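Local coordinates for protein triggering receptor expressed on myeloid cells 1 (PDB 1U9K) that amplifies inflammatory responses as a cell-surface receptor that multimerises on ligand binding and signals through DAP12, here represented by its extracellular V-type immunoglobulin domain, at residues A[17-22]-A[104-109]; A[28-33]-A[53-58]; A[32-37]-A[44-49]. All coordinates share one frame; numbering follows the deposited sequence.

Contact 1: residues A[17-22]-A[104-109]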
ATOM      1  N   LEU A  17       4.955 -10.341  -1.587  1.00 19.57           N
ATOM      2  CA  LEU A  17       3.920  -9.922  -0.648  1.00 21.03           C
ATOM      3  C   LEU A  17       2.719  -9.434  -1.423  1.00 21.22           C
ATOM      4  O   LEU A  17       2.890  -8.623  -2.343  1.00 22.45           O
ATOM      5  CB  LEU A  17       4.429  -8.794   0.198  1.00 20.16           C
ATOM      6  CG  LEU A  17       3.419  -8.101   1.101  1.00 22.26           C
ATOM      7  CD1 LEU A  17       2.910  -9.099   2.098  1.00 22.83           C
ATOM      8  CD2 LEU A  17       3.957  -6.818   1.720  1.00 25.11           C
ATOM      9  N   THR A  18       1.522  -9.904  -1.077  1.00 20.97           N
ATOM     10  CA  THR A  18       0.295  -9.372  -1.661  1.00 21.62           C
ATOM     11  C   THR A  18      -0.599  -8.932  -0.518  1.00 21.71           C
ATOM     12  O   THR A  18      -0.840  -9.715   0.382  1.00 20.85           O
ATOM     13  CB  THR A  18      -0.452 -10.434  -2.493  1.00 21.77           C
ATOM     14  OG1 THR A  18       0.375 -10.885  -3.571  1.00 24.13           O
ATOM     15  CG2 THR A  18      -1.651  -9.843  -3.192  1.00 25.01           C
ATOM     16  N   VAL A  19      -1.123  -7.712  -0.592  1.00 21.47           N
ATOM     17  CA  VAL A  19      -1.965  -7.133   0.433  1.00 21.54           C
ATOM     18  C   VAL A  19      -3.167  -6.551  -0.289  1.00 22.53           C
ATOM     19  O   VAL A  19      -3.013  -5.879  -1.299  1.00 22.37           O
ATOM     20  CB  VAL A  19      -1.207  -6.024   1.184  1.00 22.12           C
ATOM     21  CG1 VAL A  19      -2.111  -5.227   2.084  1.00 25.22           C
ATOM     22  CG2 VAL A  19      -0.046  -6.616   1.922  1.00 24.46           C
ATOM     23  N   LYS A  20      -4.360  -6.918   0.174  1.00 23.07           N
ATOM     24  CA  LYS A  20      -5.637  -6.417  -0.358  1.00 24.30           C
ATOM     25  C   LYS A  20      -6.212  -5.439   0.642  1.00 23.73           C
ATOM     26  O   LYS A  20      -6.572  -5.834   1.775  1.00 22.39           O
ATOM     27  CB  LYS A  20      -6.612  -7.574  -0.551  1.00 24.73           C
ATOM     28  CG  LYS A  20      -6.069  -8.609  -1.504  1.00 29.04           C
ATOM     29  CD  LYS A  20      -7.136  -9.382  -2.231  1.00 33.76           C
ATOM     30  CE  LYS A  20      -6.490 -10.532  -3.003  1.00 38.47           C
ATOM     31  NZ  LYS A  20      -7.321 -10.901  -4.256  1.00 41.77           N
ATOM     32  N   CYS A  21      -6.279  -4.187   0.240  1.00 22.65           N
ATOM     33  CA  CYS A  21      -6.781  -3.086   1.047  1.00 23.69           C
ATOM     34  C   CYS A  21      -8.105  -2.566   0.543  1.00 22.58           C
ATOM     35  O   CYS A  21      -8.125  -1.836  -0.440  1.00 22.76           O
ATOM     36  CB  CYS A  21      -5.787  -1.936   1.042  1.00 23.99           C
ATOM     37  SG  CYS A  21      -4.190  -2.420   1.741  1.00 33.27           S
ATOM     38  N   PRO A  22      -9.204  -2.889   1.184  1.00 21.32           N
ATOM     39  CA  PRO A  22     -10.472  -2.297   0.773  1.00 20.44           C
ATOM     40  C   PRO A  22     -10.482  -0.793   1.005  1.00 20.21           C
ATOM     41  O   PRO A  22      -9.850  -0.312   1.942  1.00 18.41           O
ATOM     42  CB  PRO A  22     -11.500  -2.963   1.705  1.00 20.73           C
ATOM     43  CG  PRO A  22     -10.904  -4.100   2.247  1.00 22.66           C
ATOM     44  CD  PRO A  22      -9.398  -3.801   2.315  1.00 21.16           C
ATOM     45  N   VAL A 104      -5.785   5.963   6.869  1.00 20.40           N
ATOM     46  CA  VAL A 104      -5.298   4.592   6.825  1.00 21.42           C
ATOM     47  C   VAL A 104      -6.420   3.649   6.399  1.00 21.77           C
ATOM     48  O   VAL A 104      -7.477   3.651   7.000  1.00 21.68           O
ATOM     49  CB  VAL A 104      -4.728   4.192   8.199  1.00 21.46           C
ATOM     50  CG1 VAL A 104      -4.193   2.818   8.191  1.00 24.60           C
ATOM     51  CG2 VAL A 104      -3.643   5.234   8.648  1.00 21.62           C
ATOM     52  N   LEU A 105      -6.192   2.879   5.340  1.00 21.31           N
ATOM     53  CA  LEU A 105      -7.065   1.807   4.911  1.00 21.19           C
ATOM     54  C   LEU A 105      -6.673   0.489   5.616  1.00 23.00           C
ATOM     55  O   LEU A 105      -5.529   0.300   6.049  1.00 23.95           O
ATOM     56  CB  LEU A 105      -6.962   1.641   3.403  1.00 21.15           C
ATOM     57  CG  LEU A 105      -7.293   2.902   2.596  1.00 20.67           C
ATOM     58  CD1 LEU A 105      -6.962   2.627   1.161  1.00 24.23           C
ATOM     59  CD2 LEU A 105      -8.746   3.289   2.772  1.00 22.26           C
ATOM     60  N   PHE A 106      -7.600  -0.443   5.719  1.00 24.15           N
ATOM     61  CA  PHE A 106      -7.245  -1.792   6.127  1.00 24.20           C
ATOM     62  C   PHE A 106      -6.634  -1.672   7.522  1.00 24.35           C
ATOM     63  O   PHE A 106      -7.190  -1.010   8.370  1.00 23.29           O
ATOM     64  CB  PHE A 106      -6.354  -2.453   5.074  1.00 24.50           C
ATOM     65  CG  PHE A 106      -6.275  -3.947   5.199  1.00 22.73           C
ATOM     66  CD1 PHE A 106      -7.424  -4.705   5.334  1.00 21.64           C
ATOM     67  CD2 PHE A 106      -5.040  -4.592   5.179  1.00 24.85           C
ATOM     68  CE1 PHE A 106      -7.352  -6.080   5.449  1.00 25.88           C
ATOM     69  CE2 PHE A 106      -4.967  -5.968   5.293  1.00 27.12           C
ATOM     70  CZ  PHE A 106      -6.123  -6.711   5.428  1.00 26.99           C
ATOM     71  N   HIS A 107      -5.468  -2.304   7.735  1.00 24.87           N
ATOM     72  CA  HIS A 107      -4.733  -2.139   8.978  1.00 24.31           C
ATOM     73  C   HIS A 107      -3.229  -2.174   8.624  1.00 22.81           C
ATOM     74  O   HIS A 107      -2.858  -2.616   7.524  1.00 20.34           O
ATOM     75  CB  HIS A 107      -5.199  -3.108  10.055  1.00 27.21           C
ATOM     76  CG  HIS A 107      -5.329  -4.526   9.609  1.00 31.26           C
ATOM     77  ND1 HIS A 107      -6.388  -4.982   8.861  1.00 35.41           N
ATOM     78  CD2 HIS A 107      -4.551  -5.601   9.841  1.00 36.88           C
ATOM     79  CE1 HIS A 107      -6.228  -6.267   8.604  1.00 36.17           C
ATOM     80  NE2 HIS A 107      -5.125  -6.671   9.198  1.00 37.51           N
ATOM     81  N   PRO A 108      -2.379  -1.618   9.473  1.00 19.63           N
ATOM     82  CA  PRO A 108      -0.955  -1.686   9.204  1.00 20.06           C
ATOM     83  C   PRO A 108      -0.534  -3.147   9.061  1.00 19.19           C
ATOM     84  O   PRO A 108      -1.119  -4.054   9.656  1.00 19.29           O
ATOM     85  CB  PRO A 108      -0.333  -1.001  10.431  1.00 21.42           C
ATOM     86  CG  PRO A 108      -1.391  -0.110  10.950  1.00 21.39           C
ATOM     87  CD  PRO A 108      -2.665  -0.812  10.663  1.00 21.65           C
ATOM     88  N   VAL A 109       0.460  -3.348   8.222  1.00 20.25           N
ATOM     89  CA  VAL A 109       1.022  -4.618   7.850  1.00 19.01           C
ATOM     90  C   VAL A 109       2.415  -4.654   8.400  1.00 19.24           C
ATOM     91  O   VAL A 109       3.220  -3.864   7.992  1.00 19.98           O
ATOM     92  CB  VAL A 109       1.139  -4.689   6.279  1.00 20.60           C
ATOM     93  CG1 VAL A 109       1.819  -5.898   5.880  1.00 22.02           C
ATOM     94  CG2 VAL A 109      -0.259  -4.613   5.638  1.00 23.55           C
TER
HETATM   95  O   HOH W   1     -10.119  -0.106   4.502  1.00 35.55           O
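The ring of Phe-106 lies flat against the backbone of strand 17-22, with the carbonyl oxygen of Lys-20 directed at its centre from 3.6 Å above the plane. The imidazole of its sequence neighbour His-107 backs the opposite face, CE1 being displaced toward the rim, so the phenyl group is held between a peptide carbonyl and a second ring. His-107 is itself tied through NE2 to Glu-7. Around the phenyl the approaches are oblique: Pro-22 brings CD to 3.7 Å from Phe-106 CD1, and Cys-21 SG lies 5.0 Å from the ring centroid, 51° off the normal, in a sulfur-aromatic contact. The same sulfur is 4.0 Å from Phe-106 CB. CG of Phe-106 is anti to the backbone N (chi1 -163°), which carries it in beside the Lys-20 carbonyl oxygen, while CD2 approaches Val-19 CG1. An alanine here would probably leave the Lys-20 carbonyl and Pro-22 CD without their cover, and the imidazole of His-107 freer to turn.

Beyond the ring, Val-19 and Val-109 meet tip to tip, CG1 of the former 4.1 Å from CG2 of the latter. At the other end Leu-105 spreads its side chain beside the Pro-22 carbonyl, with CB 3.8 Å from Pro-22 O. No direct hydrogen bond joins the two segments; instead one water donates to Pro-22 O (2.6 Å) and accepts from Phe-106 N (2.8 Å).

Strand 17-22 pairs with strand 75-80, whereas Leu-105 bonds to strand 89-96, so the contact bridges the two sheets of a beta sandwich. The Phe-106 ring covers the strand beside Cys-21, whose link to Cys-93 is the B-to-F disulfide that pins together the sheets of an immunoglobulin V-set domain.

Contact 2: residues A[28-33]-A[53-58]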
ATOM      1  N   TYR A  28     -13.953   7.769  -1.329  1.00 19.29           N
ATOM      2  CA  TYR A  28     -12.592   7.847  -1.824  1.00 18.51           C
ATOM      3  C   TYR A  28     -12.489   7.444  -3.273  1.00 19.33           C
ATOM      4  O   TYR A  28     -11.404   7.184  -3.700  1.00 19.73           O
ATOM      5  CB  TYR A  28     -11.641   7.004  -0.965  1.00 18.86           C
ATOM      6  CG  TYR A  28     -11.678   7.396   0.477  1.00 17.48           C
ATOM      7  CD1 TYR A  28     -11.402   8.707   0.868  1.00 19.62           C
ATOM      8  CD2 TYR A  28     -11.991   6.475   1.450  1.00 20.27           C
ATOM      9  CE1 TYR A  28     -11.414   9.065   2.187  1.00 20.23           C
ATOM     10  CE2 TYR A  28     -11.993   6.837   2.824  1.00 21.23           C
ATOM     11  CZ  TYR A  28     -11.696   8.119   3.160  1.00 22.25           C
ATOM     12  OH  TYR A  28     -11.723   8.498   4.467  1.00 21.45           O
ATOM     13  N   ALA A  29     -13.595   7.437  -4.027  1.00 19.67           N
ATOM     14  CA  ALA A  29     -13.540   7.054  -5.452  1.00 20.28           C
ATOM     15  C   ALA A  29     -12.533   7.955  -6.209  1.00 20.56           C
ATOM     16  O   ALA A  29     -11.672   7.447  -6.931  1.00 20.64           O
ATOM     17  CB  ALA A  29     -14.872   7.118  -6.113  1.00 21.50           C
ATOM     18  N   ASN A  30     -12.615   9.254  -5.953  1.00 19.47           N
ATOM     19  CA  ASN A  30     -11.798  10.246  -6.653  1.00 20.69           C
ATOM     20  C   ASN A  30     -10.618  10.745  -5.778  1.00 20.49           C
ATOM     21  O   ASN A  30     -10.254  11.937  -5.781  1.00 21.69           O
ATOM     22  CB  ASN A  30     -12.680  11.403  -7.136  1.00 21.02           C
ATOM     23  CG  ASN A  30     -12.016  12.214  -8.260  1.00 21.64           C
ATOM     24  OD1 ASN A  30     -11.034  11.744  -8.834  1.00 19.90           O
ATOM     25  ND2 ASN A  30     -12.517  13.425  -8.550  1.00 19.66           N
ATOM     26  N   SER A  31     -10.077   9.864  -4.977  1.00 19.80           N
ATOM     27  CA  SER A  31      -8.919  10.186  -4.168  1.00 19.20           C
ATOM     28  C   SER A  31      -7.747   9.344  -4.633  1.00 19.56           C
ATOM     29  O   SER A  31      -7.894   8.191  -5.106  1.00 19.71           O
ATOM     30  CB  SER A  31      -9.176   9.916  -2.664  1.00 18.83           C
ATOM     31  OG  SER A  31     -10.224  10.708  -2.181  1.00 22.35           O
ATOM     32  N   GLN A  32      -6.571   9.911  -4.453  1.00 19.28           N
ATOM     33  CA  GLN A  32      -5.345   9.184  -4.619  1.00 20.02           C
ATOM     34  C   GLN A  32      -5.134   8.178  -3.452  1.00 20.14           C
ATOM     35  O   GLN A  32      -5.522   8.424  -2.278  1.00 19.10           O
ATOM     36  CB  GLN A  32      -4.174  10.182  -4.692  1.00 20.06           C
ATOM     37  CG  GLN A  32      -2.916   9.597  -5.227  1.00 20.52           C
ATOM     38  CD  GLN A  32      -1.896  10.679  -5.582  1.00 23.59           C
ATOM     39  OE1 GLN A  32      -1.818  11.697  -4.902  1.00 24.94           O
ATOM     40  NE2 GLN A  32      -1.135  10.463  -6.645  1.00 20.19           N
ATOM     41  N   LYS A  33      -4.493   7.072  -3.792  1.00 19.91           N
ATOM     42  CA  LYS A  33      -4.101   6.062  -2.823  1.00 19.66           C
ATOM     43  C   LYS A  33      -2.618   5.796  -2.896  1.00 20.10           C
ATOM     44  O   LYS A  33      -1.962   6.061  -3.894  1.00 19.25           O
ATOM     45  CB  LYS A  33      -4.902   4.772  -2.974  1.00 21.51           C
ATOM     46  CG  LYS A  33      -6.419   4.982  -2.772  1.00 23.06           C
ATOM     47  CD  LYS A  33      -7.147   5.012  -4.061  1.00 25.98           C
ATOM     48  CE  LYS A  33      -8.655   5.265  -3.894  1.00 24.78           C
ATOM     49  NZ  LYS A  33      -9.234   5.715  -5.132  1.00 24.76           N
ATOM     50  N   PRO A  53      -6.670   9.717 -13.983  1.00 27.13           N
ATOM     51  CA  PRO A  53      -7.824  10.102 -13.145  1.00 25.09           C
ATOM     52  C   PRO A  53      -8.037   9.079 -12.055  1.00 23.80           C
ATOM     53  O   PRO A  53      -7.960   7.861 -12.314  1.00 22.01           O
ATOM     54  CB  PRO A  53      -9.012  10.045 -14.111  1.00 25.29           C
ATOM     55  CG  PRO A  53      -8.451   9.866 -15.415  1.00 26.12           C
ATOM     56  CD  PRO A  53      -7.102   9.206 -15.294  1.00 26.93           C
ATOM     57  N   PHE A  54      -8.256   9.564 -10.831  1.00 22.07           N
ATOM     58  CA  PHE A  54      -8.175   8.699  -9.674  1.00 21.69           C
ATOM     59  C   PHE A  54      -9.335   7.733  -9.580  1.00 20.99           C
ATOM     60  O   PHE A  54      -9.219   6.728  -8.850  1.00 21.48           O
ATOM     61  CB  PHE A  54      -8.118   9.523  -8.416  1.00 21.85           C
ATOM     62  CG  PHE A  54      -6.849  10.297  -8.264  1.00 22.82           C
ATOM     63  CD1 PHE A  54      -5.632   9.670  -8.483  1.00 25.18           C
ATOM     64  CD2 PHE A  54      -6.860  11.630  -7.857  1.00 22.37           C
ATOM     65  CE1 PHE A  54      -4.446  10.364  -8.373  1.00 24.65           C
ATOM     66  CE2 PHE A  54      -5.712  12.299  -7.721  1.00 24.94           C
ATOM     67  CZ  PHE A  54      -4.472  11.676  -8.011  1.00 24.99           C
ATOM     68  N   THR A  55     -10.423   8.025 -10.278  1.00 20.48           N
ATOM     69  CA  THR A  55     -11.574   7.118 -10.307  1.00 20.88           C
ATOM     70  C   THR A  55     -11.377   5.889 -11.259  1.00 21.56           C
ATOM     71  O   THR A  55     -12.152   4.936 -11.209  1.00 21.43           O
ATOM     72  CB  THR A  55     -12.825   7.840 -10.792  1.00 21.53           C
ATOM     73  OG1 THR A  55     -12.559   8.467 -12.061  1.00 21.13           O
ATOM     74  CG2 THR A  55     -13.253   8.982  -9.885  1.00 20.34           C
ATOM     75  N   ARG A  56     -10.351   5.918 -12.107  1.00 20.15           N
ATOM     76  CA  ARG A  56     -10.214   4.919 -13.143  1.00 20.93           C
ATOM     77  C   ARG A  56      -9.417   3.717 -12.643  1.00 19.15           C
ATOM     78  O   ARG A  56      -8.524   3.889 -11.904  1.00 16.54           O
ATOM     79  CB  ARG A  56      -9.596   5.548 -14.397  1.00 22.30           C
ATOM     80  CG  ARG A  56     -10.525   6.555 -15.026  1.00 27.47           C
ATOM     81  CD  ARG A  56     -11.986   6.075 -15.340  1.00 32.66           C
ATOM     82  NE  ARG A  56     -11.972   4.729 -15.932  1.00 39.39           N
ATOM     83  CZ  ARG A  56     -12.977   4.134 -16.549  1.00 42.24           C
ATOM     84  NH1 ARG A  56     -14.149   4.752 -16.688  1.00 44.41           N
ATOM     85  NH2 ARG A  56     -12.795   2.899 -17.025  1.00 44.03           N
ATOM     86  N   PRO A  57      -9.796   2.498 -13.019  1.00 19.13           N
ATOM     87  CA  PRO A  57      -8.959   1.324 -12.697  1.00 19.82           C
ATOM     88  C   PRO A  57      -7.550   1.506 -13.268  1.00 18.98           C
ATOM     89  O   PRO A  57      -7.405   2.062 -14.353  1.00 17.57           O
ATOM     90  CB  PRO A  57      -9.644   0.196 -13.444  1.00 19.69           C
ATOM     91  CG  PRO A  57     -10.966   0.619 -13.725  1.00 20.73           C
ATOM     92  CD  PRO A  57     -11.013   2.121 -13.747  1.00 20.89           C
ATOM     93  N   SER A  58      -6.535   1.129 -12.517  1.00 20.05           N
ATOM     94  CA  SER A  58      -5.157   1.339 -12.954  1.00 20.64           C
ATOM     95  C   SER A  58      -4.266   0.333 -12.283  1.00 21.18           C
ATOM     96  O   SER A  58      -4.638  -0.281 -11.311  1.00 18.59           O
ATOM     97  CB  SER A  58      -4.654   2.756 -12.550  1.00 20.88           C
ATOM     98  OG  SER A  58      -4.717   2.963 -11.121  1.00 22.76           O
TER
HETATM   99  O   HOH W   2      -8.904  12.475 -10.650  1.00 40.87           O
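Phe-54 and Thr-55 pack on Ala-29, Asn-30 and Gln-32 where two loops at one end of the V-set sandwich meet, the one leading into strand 32-37 and the one linking strands 45-49 and 58-62; they correspond to CDR1 and CDR2 of antibody variable domains. Each presents a type I beta turn, Tyr-28 to Ser-31 and Pro-53 to Arg-56, and the latter follows a cis peptide bond before Pro-53.

Apolar packing centres on the Phe-54 ring. Gln-32 lays its CB over one face, 3.8 Å from the centroid and 20° off the normal, a CH-pi contact. Its CG is anti to the backbone N (chi1 -164°), which carries it along the ring to 3.6 Å from Phe-54 CE1. The amide beyond is inclined to the ring by 44°, and its NE2 bonds to Thr-50 O. Thr-55 CG2 rests against Asn-30 CB at 3.7 Å.

The backbones themselves meet at Ala-29 O. Thr-55 CA offers a C-H to Ala-29 O at 3.4 Å, while Ala-29 O and Phe-54 O, both acceptors, stand only 3.2 Å apart. The nearby ammonium group of Lys-33 probably eases that repulsion.

The polar bonds gather round Lys-33 and a water. NZ donates to Ser-31 O at 2.8 Å and to Tyr-28 O at 3.0 Å, closing its own loop, and Lys-33 also makes a cation-pi contact with Phe-23. Across the contact, a single water donates to Asn-30 OD1 and accepts from Phe-54 N at 3.0 Å.

Contact 3: residues A[32-37]-A[44-49]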
ATOM      1  N   GLN A  32      -6.571   9.911  -4.453  1.00 19.28           N
ATOM      2  CA  GLN A  32      -5.345   9.184  -4.619  1.00 20.02           C
ATOM      3  C   GLN A  32      -5.134   8.178  -3.452  1.00 20.14           C
ATOM      4  O   GLN A  32      -5.522   8.424  -2.278  1.00 19.10           O
ATOM      5  CB  GLN A  32      -4.174  10.182  -4.692  1.00 20.06           C
ATOM      6  CG  GLN A  32      -2.916   9.597  -5.227  1.00 20.52           C
ATOM      7  CD  GLN A  32      -1.896  10.679  -5.582  1.00 23.59           C
ATOM      8  OE1 GLN A  32      -1.818  11.697  -4.902  1.00 24.94           O
ATOM      9  NE2 GLN A  32      -1.135  10.463  -6.645  1.00 20.19           N
ATOM     10  N   LYS A  33      -4.493   7.072  -3.792  1.00 19.91           N
ATOM     11  CA  LYS A  33      -4.101   6.062  -2.823  1.00 19.66           C
ATOM     12  C   LYS A  33      -2.618   5.796  -2.896  1.00 20.10           C
ATOM     13  O   LYS A  33      -1.962   6.061  -3.894  1.00 19.25           O
ATOM     14  CB  LYS A  33      -4.902   4.772  -2.974  1.00 21.51           C
ATOM     15  CG  LYS A  33      -6.419   4.982  -2.772  1.00 23.06           C
ATOM     16  CD  LYS A  33      -7.147   5.012  -4.061  1.00 25.98           C
ATOM     17  CE  LYS A  33      -8.655   5.265  -3.894  1.00 24.78           C
ATOM     18  NZ  LYS A  33      -9.234   5.715  -5.132  1.00 24.76           N
ATOM     19  N   ALA A  34      -2.073   5.293  -1.789  1.00 18.52           N
ATOM     20  CA  ALA A  34      -0.663   5.083  -1.692  1.00 18.97           C
ATOM     21  C   ALA A  34      -0.336   3.923  -0.781  1.00 18.21           C
ATOM     22  O   ALA A  34      -1.088   3.569   0.143  1.00 20.16           O
ATOM     23  CB  ALA A  34       0.023   6.292  -1.218  1.00 18.71           C
ATOM     24  N   TRP A  35       0.836   3.364  -1.034  1.00 19.48           N
ATOM     25  CA  TRP A  35       1.497   2.414  -0.142  1.00 18.65           C
ATOM     26  C   TRP A  35       2.673   3.113   0.521  1.00 18.72           C
ATOM     27  O   TRP A  35       3.449   3.743  -0.159  1.00 19.05           O
ATOM     28  CB  TRP A  35       2.017   1.262  -0.967  1.00 20.05           C
ATOM     29  CG  TRP A  35       2.714   0.101  -0.228  1.00 19.20           C
ATOM     30  CD1 TRP A  35       3.960  -0.355  -0.497  1.00 20.37           C
ATOM     31  CD2 TRP A  35       2.153  -0.802   0.737  1.00 19.85           C
ATOM     32  NE1 TRP A  35       4.236  -1.458   0.257  1.00 21.30           N
ATOM     33  CE2 TRP A  35       3.129  -1.774   1.007  1.00 22.40           C
ATOM     34  CE3 TRP A  35       0.896  -0.922   1.369  1.00 21.22           C
ATOM     35  CZ2 TRP A  35       2.925  -2.802   1.890  1.00 23.47           C
ATOM     36  CZ3 TRP A  35       0.689  -1.948   2.255  1.00 22.94           C
ATOM     37  CH2 TRP A  35       1.700  -2.877   2.517  1.00 25.96           C
ATOM     38  N   GLN A  36       2.773   2.998   1.842  1.00 18.22           N
ATOM     39  CA  GLN A  36       3.774   3.678   2.645  1.00 18.81           C
ATOM     40  C   GLN A  36       4.523   2.703   3.531  1.00 18.79           C
ATOM     41  O   GLN A  36       3.980   1.694   3.957  1.00 19.81           O
ATOM     42  CB  GLN A  36       3.160   4.738   3.557  1.00 17.61           C
ATOM     43  CG  GLN A  36       2.412   5.862   2.752  1.00 18.61           C
ATOM     44  CD  GLN A  36       2.014   7.020   3.656  1.00 18.33           C
ATOM     45  OE1 GLN A  36       1.448   6.782   4.715  1.00 20.82           O
ATOM     46  NE2 GLN A  36       2.335   8.249   3.268  1.00 17.34           N
ATOM     47  N   ARG A  37       5.788   2.981   3.763  1.00 18.74           N
ATOM     48  CA  ARG A  37       6.521   2.327   4.803  1.00 19.86           C
ATOM     49  C   ARG A  37       6.618   3.296   5.988  1.00 20.08           C
ATOM     50  O   ARG A  37       6.635   4.523   5.817  1.00 20.31           O
ATOM     51  CB  ARG A  37       7.878   1.923   4.294  1.00 20.04           C
ATOM     52  CG  ARG A  37       8.720   1.122   5.214  1.00 22.51           C
ATOM     53  CD  ARG A  37       9.959   0.609   4.504  1.00 23.35           C
ATOM     54  NE  ARG A  37      10.679  -0.330   5.336  1.00 25.44           N
ATOM     55  CZ  ARG A  37      11.801  -0.956   4.961  1.00 27.11           C
ATOM     56  NH1 ARG A  37      12.326  -0.754   3.756  1.00 28.00           N
ATOM     57  NH2 ARG A  37      12.377  -1.788   5.770  1.00 26.28           N
ATOM     58  N   PRO A  44       6.646   8.857   7.415  1.00 18.95           N
ATOM     59  CA  PRO A  44       6.240   7.825   6.456  1.00 20.05           C
ATOM     60  C   PRO A  44       6.956   8.049   5.112  1.00 19.99           C
ATOM     61  O   PRO A  44       7.157   9.231   4.688  1.00 17.92           O
ATOM     62  CB  PRO A  44       4.749   8.094   6.265  1.00 20.48           C
ATOM     63  CG  PRO A  44       4.323   8.721   7.577  1.00 21.83           C
ATOM     64  CD  PRO A  44       5.478   9.540   7.981  1.00 21.26           C
ATOM     65  N   LEU A  45       7.353   6.958   4.483  1.00 20.34           N
ATOM     66  CA  LEU A  45       7.911   6.952   3.124  1.00 21.75           C
ATOM     67  C   LEU A  45       6.845   6.470   2.194  1.00 21.00           C
ATOM     68  O   LEU A  45       6.355   5.355   2.312  1.00 21.09           O
ATOM     69  CB  LEU A  45       9.045   5.965   3.002  1.00 22.03           C
ATOM     70  CG  LEU A  45      10.296   6.231   3.799  1.00 27.44           C
ATOM     71  CD1 LEU A  45      11.210   4.978   3.714  1.00 31.28           C
ATOM     72  CD2 LEU A  45      11.006   7.499   3.313  1.00 29.44           C
ATOM     73  N   THR A  46       6.493   7.314   1.249  1.00 19.93           N
ATOM     74  CA  THR A  46       5.534   6.979   0.236  1.00 20.38           C
ATOM     75  C   THR A  46       6.247   6.254  -0.893  1.00 20.96           C
ATOM     76  O   THR A  46       7.113   6.797  -1.521  1.00 20.76           O
ATOM     77  CB  THR A  46       4.883   8.266  -0.225  1.00 20.78           C
ATOM     78  OG1 THR A  46       4.156   8.788   0.909  1.00 22.32           O
ATOM     79  CG2 THR A  46       3.816   7.998  -1.295  1.00 20.22           C
ATOM     80  N   LEU A  47       5.844   5.022  -1.136  1.00 19.86           N
ATOM     81  CA  LEU A  47       6.574   4.120  -1.982  1.00 20.22           C
ATOM     82  C   LEU A  47       5.992   4.110  -3.406  1.00 20.49           C
ATOM     83  O   LEU A  47       6.714   3.963  -4.321  1.00 19.75           O
ATOM     84  CB  LEU A  47       6.544   2.735  -1.390  1.00 21.15           C
ATOM     85  CG  LEU A  47       7.319   2.655  -0.078  1.00 20.52           C
ATOM     86  CD1 LEU A  47       7.106   1.325   0.516  1.00 24.58           C
ATOM     87  CD2 LEU A  47       8.725   2.888  -0.387  1.00 23.40           C
ATOM     88  N   VAL A  48       4.669   4.226  -3.539  1.00 19.69           N
ATOM     89  CA  VAL A  48       3.997   4.129  -4.828  1.00 20.00           C
ATOM     90  C   VAL A  48       2.621   4.725  -4.632  1.00 18.91           C
ATOM     91  O   VAL A  48       2.035   4.557  -3.593  1.00 18.26           O
ATOM     92  CB  VAL A  48       3.984   2.665  -5.362  1.00 19.36           C
ATOM     93  CG1 VAL A  48       3.314   1.700  -4.399  1.00 20.59           C
ATOM     94  CG2 VAL A  48       3.352   2.594  -6.791  1.00 21.06           C
ATOM     95  N   VAL A  49       2.169   5.448  -5.632  1.00 18.50           N
ATOM     96  CA  VAL A  49       0.878   6.121  -5.604  1.00 18.68           C
ATOM     97  C   VAL A  49       0.082   5.841  -6.850  1.00 18.75           C
ATOM     98  O   VAL A  49       0.662   5.529  -7.873  1.00 19.13           O
ATOM     99  CB  VAL A  49       1.040   7.646  -5.473  1.00 18.87           C
ATOM    100  CG1 VAL A  49       1.711   7.999  -4.153  1.00 20.59           C
ATOM    101  CG2 VAL A  49       1.831   8.201  -6.647  1.00 17.77           C
TER
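Leu-47 CD1 fills the notch between Trp-35 and Arg-37, lying 3.7 Å from Trp-35 CD1 and 3.9 Å from Arg-37 CB. A beta bulge puts it there: Leu-47 is the extra residue between the pairs Trp-35/Val-48 and Gln-36/Thr-46, and its backbone is kinked (psi -36°). Val-48 follows on the same side, its CG1 pressed to 3.7 Å from Trp-35 CB. CG1 stands between the backbone N and the carbonyl carbon (chi1 58°), which turns it onto the indole's stem. Leu-47 and Val-48 thus form two adjoining bumps against one tryptophan.

On the other face the small Ala-34 makes the hollow. Val-49 CG1, 3.8 Å from Ala-34 CB, and the more distant Thr-46 CG2 converge on that methyl from the partner strand. Next to it the extended Gln-36 runs side by side with Pro-44, while NE2 donates a nearly straight bond to Thr-46 OG1 (3.0 Å, 165°), in the plane of the amide. Gln-36 OE1 takes Arg-92 NE, so the amide is gripped at both ends. Gln-32 NE2, already bonded to Thr-50 O, also touches Val-49 CG2.

Backbone bonds span the bulge, Leu-47 N to Trp-35 O (2.9 Å) and Trp-35 N to Val-48 O (3.1 Å), and a reciprocal pair joins Arg-37 with Leu-45. The result is the antiparallel C-C' hairpin of a V-set domain. Strand 45-49 is the outer strand of its sheet; strand 32-37 is flanked on its other side by strand 89-96, and Trp-35 reaches across the sandwich to Val-78 and Met-80 of strand 75-80.

In the fold
Trp-35 joins contact 3 to contact 1: its CH2 lies 4.1 Å from Val-109 CG2 and 4.2 Å from Val-19 CG2, in the cysteine-tryptophan core of immunoglobulin domains that the Cys-21 to Cys-93 disulfide completes. The centres of contacts 1 and 3 are about 12 Å apart. Contact 2 shares Gln-32 and Lys-33 with contact 3, so strand 32-37 runs from the loop end of the domain into the C-C' hairpin; their centres are about 14 Å apart. Contacts 1 and 2, with centres about 17 Å apart, do not touch. A bound zinc ion lies about 4 Å from the side chain of Ser-31; the zinc-site residues Glu-13 and Thr-114 belong to none of the contacts.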